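Local structure of 4-hydroxy-tetrahydrodipicolinate synthase (Methylacidiphilum fumariolicum SolV, 6T3T) at the interface of chains A and B and the interface of chains A and C. The protein catalyses the condensation of pyruvate with aspartate semialdehyde to 4-hydroxy-tetrahydrodipicolinate in lysine biosynthesis, and works as a homotetramer. Coordinates in Å, arbitrary orientation; residue numbers count along the deposited sequence, not the author numbering. Chains: chain A/B/C, 4-hydroxy-tetrahydrodipicolinate synthase.

Contact 1: the interface of chains A and B. Residues chain A 193, 227-228, 231; chain B 196-199, 222.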
# COMPACT_ATOMS: atom_id res chain seq x y z
N LEU A 193 5.28 -20.59 -11.51
CA LEU A 193 5.56 -20.59 -12.95
C LEU A 193 6.13 -19.27 -13.45
O LEU A 193 7.12 -19.30 -14.20
CB LEU A 193 4.30 -20.99 -13.74
CG LEU A 193 4.51 -20.89 -15.25
CD1 LEU A 193 5.50 -21.94 -15.71
CD2 LEU A 193 3.19 -21.08 -15.98
N PRO A 227 7.33 -25.21 -21.79
CA PRO A 227 6.61 -24.13 -21.09
C PRO A 227 5.10 -24.26 -21.18
O PRO A 227 4.40 -23.89 -20.23
CB PRO A 227 7.12 -22.86 -21.77
CG PRO A 227 7.51 -23.37 -23.17
CD PRO A 227 8.11 -24.70 -22.94
N PHE A 228 4.58 -24.81 -22.28
CA PHE A 228 3.13 -24.86 -22.47
C PHE A 228 2.45 -25.97 -21.68
O PHE A 228 1.34 -25.78 -21.17
CB PHE A 228 2.83 -24.92 -23.97
CG PHE A 228 3.51 -23.82 -24.73
CD1 PHE A 228 3.49 -22.53 -24.22
CD2 PHE A 228 4.25 -24.07 -25.87
CE1 PHE A 228 4.14 -21.50 -24.87
CE2 PHE A 228 4.91 -23.04 -26.53
CZ PHE A 228 4.85 -21.75 -26.02
N ARG A 231 2.43 -24.45 -18.29
CA ARG A 231 1.34 -23.48 -18.15
C ARG A 231 -0.01 -24.17 -17.98
O ARG A 231 -0.84 -23.75 -17.16
CB ARG A 231 1.31 -22.56 -19.38
CG ARG A 231 0.11 -21.61 -19.40
CD ARG A 231 0.30 -20.52 -20.45
NE ARG A 231 0.27 -21.01 -21.83
CZ ARG A 231 0.81 -20.37 -22.86
NH1 ARG A 231 1.45 -19.21 -22.67
NH2 ARG A 231 0.72 -20.87 -24.08
N LEU B 196 3.60 -13.71 -20.19
CA LEU B 196 3.56 -14.73 -21.23
C LEU B 196 3.53 -16.13 -20.62
O LEU B 196 2.80 -17.01 -21.10
CB LEU B 196 4.76 -14.56 -22.17
CG LEU B 196 4.84 -13.50 -23.28
CD1 LEU B 196 4.27 -12.12 -22.95
CD2 LEU B 196 6.29 -13.34 -23.72
N SER B 197 4.32 -16.37 -19.55
CA SER B 197 4.41 -17.72 -19.03
C SER B 197 3.07 -18.24 -18.51
O SER B 197 2.84 -19.45 -18.52
CB SER B 197 5.48 -17.82 -17.93
OG SER B 197 5.01 -17.35 -16.65
N VAL B 198 2.16 -17.36 -18.09
CA VAL B 198 0.86 -17.78 -17.59
C VAL B 198 -0.27 -17.41 -18.55
O VAL B 198 -1.42 -17.40 -18.14
CB VAL B 198 0.57 -17.23 -16.17
CG1 VAL B 198 1.64 -17.70 -15.19
CG2 VAL B 198 0.46 -15.73 -16.15
N GLY B 199 0.02 -17.06 -19.80
CA GLY B 199 -1.03 -17.02 -20.81
C GLY B 199 -1.25 -15.70 -21.52
O GLY B 199 -2.13 -15.65 -22.39
N TYR B 222 9.39 -16.83 -26.64
CA TYR B 222 8.56 -17.60 -25.73
C TYR B 222 7.43 -18.28 -26.48
O TYR B 222 7.11 -19.44 -26.22
CB TYR B 222 8.03 -16.75 -24.57
CG TYR B 222 7.01 -17.52 -23.74
CD1 TYR B 222 5.70 -17.66 -24.17
CD2 TYR B 222 7.37 -18.13 -22.54
CE1 TYR B 222 4.78 -18.38 -23.45
CE2 TYR B 222 6.43 -18.86 -21.78
CZ TYR B 222 5.14 -18.97 -22.27
OH TYR B 222 4.15 -19.67 -21.62
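A:Arg231 reaches across to B:Tyr222, its NH1 hydrogen-bonded to the phenol oxygen OH at 2.9 Å. The nitrogen arrives at the edge of the tyrosine ring, in the ring plane, while the guanidinium as a whole is turned 56° away from that plane. The same NH1 makes a weak, bent hydrogen bond of 3.0 Å to B:Leu196 O, which lies in the guanidinium plane. The aliphatic stem is used too: CB, CG and CD pass over the carbonyl oxygen of B:Ser197, with CD 3.4 Å from that O, before CD reaches B:Gly199, 3.8 Å from its CA. The bend at chi3 (68°) then turns the guanidinium from this loop toward the phenol.

Beside it, A:Phe228 presents the CE1 edge of its ring to one face of B:Tyr222, with CE1 3.5 Å from the tyrosine CE1 and the planes nearly perpendicular at 85°. B:Leu196 CB covers the opposite face, offset toward the rim, so the tyrosine is sandwiched between a partner from each chain. A:Pro227 CB meets the tyrosine rim at CE2, 4.1 Å away, while its CG lies over the A:Phe228 ring and steadies it. Farther along, A:Leu193 adds an apolar touch, CD2 to B:Val198 CG1 at 3.8 Å.

B:Leu196 O belongs to the last residues of helix 192-197, so the arginine's positive charge sits near a helix C-terminus, where it would probably be favoured. The patch joins the first turns of A helix 227-243, and A:Leu193 at the start of helix 192-197, to the C-terminal ends of B helices 192-197 and 212-223 and the loop at B:Val198 and B:Gly199.

Contact 2: the interface of chains A and C. Residues chain A 107-109, 139-140; chain C 135, 137-138, 248.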
# COMPACT_ATOMS: atom_id res chain seq x y z
N TYR A 107 8.36 -8.73 13.14
CA TYR A 107 7.83 -7.87 14.21
C TYR A 107 8.80 -6.77 14.66
O TYR A 107 8.37 -5.62 14.83
CB TYR A 107 7.41 -8.71 15.42
CG TYR A 107 6.77 -7.88 16.54
CD1 TYR A 107 5.57 -7.22 16.33
CD2 TYR A 107 7.36 -7.78 17.79
CE1 TYR A 107 4.98 -6.47 17.34
CE2 TYR A 107 6.77 -7.05 18.81
CZ TYR A 107 5.59 -6.38 18.57
OH TYR A 107 5.01 -5.65 19.58
N ASN A 108 10.08 -7.07 14.89
CA ASN A 108 10.97 -6.01 15.37
C ASN A 108 11.54 -5.16 14.24
O ASN A 108 12.18 -4.15 14.52
CB ASN A 108 12.10 -6.56 16.26
CG ASN A 108 12.78 -7.80 15.70
OD1 ASN A 108 12.64 -8.11 14.51
ND2 ASN A 108 13.50 -8.53 16.56
N ARG A 109 11.26 -5.52 12.99
CA ARG A 109 11.53 -4.68 11.82
C ARG A 109 12.95 -4.12 11.75
O ARG A 109 13.13 -2.90 11.63
CB ARG A 109 10.52 -3.54 11.74
CG ARG A 109 9.07 -3.97 11.83
CD ARG A 109 8.14 -2.92 11.21
NE ARG A 109 8.71 -2.39 9.97
CZ ARG A 109 8.08 -1.57 9.14
NH1 ARG A 109 6.84 -1.18 9.41
NH2 ARG A 109 8.69 -1.13 8.05
N CYS A 139 6.32 -10.49 7.92
CA CYS A 139 7.41 -10.08 8.79
C CYS A 139 7.44 -8.59 9.06
O CYS A 139 7.90 -8.19 10.13
CB CYS A 139 8.75 -10.53 8.19
SG CYS A 139 8.84 -12.33 8.07
N GLY A 140 6.91 -7.78 8.15
CA GLY A 140 7.02 -6.34 8.27
C GLY A 140 8.31 -5.76 7.75
O GLY A 140 8.58 -4.58 7.99
N ILE C 135 -0.95 -2.94 15.91
CA ILE C 135 0.15 -2.35 15.14
C ILE C 135 0.41 -3.19 13.89
O ILE C 135 1.36 -4.00 13.84
CB ILE C 135 1.40 -2.14 16.02
CG1 ILE C 135 2.56 -1.56 15.18
CG2 ILE C 135 1.73 -3.42 16.84
CD1 ILE C 135 3.58 -0.83 16.02
N SER C 137 1.64 -2.62 10.98
CA SER C 137 2.91 -2.47 10.30
C SER C 137 3.95 -3.45 10.84
O SER C 137 4.83 -3.89 10.10
CB SER C 137 3.40 -1.02 10.43
OG SER C 137 3.70 -0.69 11.78
N ARG C 138 3.84 -3.84 12.12
CA ARG C 138 4.78 -4.82 12.67
C ARG C 138 4.24 -6.25 12.67
O ARG C 138 5.03 -7.19 12.62
CB ARG C 138 5.19 -4.46 14.10
CG ARG C 138 5.93 -3.14 14.29
CD ARG C 138 6.34 -2.99 15.77
NE ARG C 138 7.16 -1.81 16.05
CZ ARG C 138 8.49 -1.78 15.99
NH1 ARG C 138 9.17 -2.87 15.64
NH2 ARG C 138 9.14 -0.67 16.28
N THR C 248 13.82 1.75 12.92
CA THR C 248 12.84 1.06 13.75
C THR C 248 13.05 1.32 15.24
O THR C 248 14.16 1.13 15.76
CB THR C 248 12.88 -0.45 13.46
OG1 THR C 248 11.81 -1.09 14.16
CG2 THR C 248 14.22 -1.07 13.88
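C:Arg138 crosses obliquely over one face of the A:Tyr107 phenol ring and ends in a hydrogen bond to that residue's carbonyl. At its root, CB lies 3.6 Å from A:Tyr107 CD1, near that rim of the ring. CG comes next and meets A:Arg109 CD at 3.8 Å, carbon against carbon. CD lies over the ring face near CE1 and passes 3.5 Å from A:Tyr107 O. Because the chain runs extended from CG to NE, the guanidinium is delivered past the ring, and its plane stands 61° from that of the phenol. At the tip NH1 donates to A:Tyr107 O over 3.0 Å, with 160° at the hydrogen; the nitrogen approaches in the carbonyl plane, on a lone pair, and the oxygen lies in the guanidinium plane. NH2 makes a weak bond to C:Thr248 OG1 within its own chain.

C:Thr248 works as a second clasp. Its hydroxyl OG1, anti to the backbone N (chi1 -173°), donates to A:Asn108 O at 3.1 Å from above the carbonyl plane, away from the lone pairs. Two successive carbonyls of the A loop are thus held by chain C. A:Arg109 bends at chi3, bringing CD and NH1 beside C:Ser137 O, a polar contact of 3.4 Å from NH1, with C:Ser137 CB at the guanidinium edge. Cutting C:Arg138 back to an alanine would probably leave A:Tyr107 O without this donor and the tyrosine loop freer to shift.

In this family C:Arg138 is the conserved active-site arginine associated with binding the carboxylate of aspartate semialdehyde, though no substrate is at hand to show it. Its bond ties it to A:Tyr107, the proton-relay tyrosine that reaches into the neighbour's active site from the loop after strand 99-103. C:Arg138 sits on short helix 136-139, just after strand 130-134 of the TIM barrel, with C:Thr248 from the loop between helices 227-243 and 251-259.

Contacts 1 and 2 lie about 36 Å apart, measured between their C-alpha centres, and share chain A but no residue of it. Contact 1 uses its helices 192-197 and 227-243, and its centre is about 21 Å from B:Tyr133; the centre of contact 2 is about 13 Å from A:Tyr133. By family precedent contact 2 belongs to the tight dimer, whose subunits complete each other's active sites, and contact 1 to the association of dimers into the tetramer. Every subunit repeats both surfaces: helix 227-243 starts at contact 1 and leads, at its other end, toward the loop whose Thr248 serves contact 2.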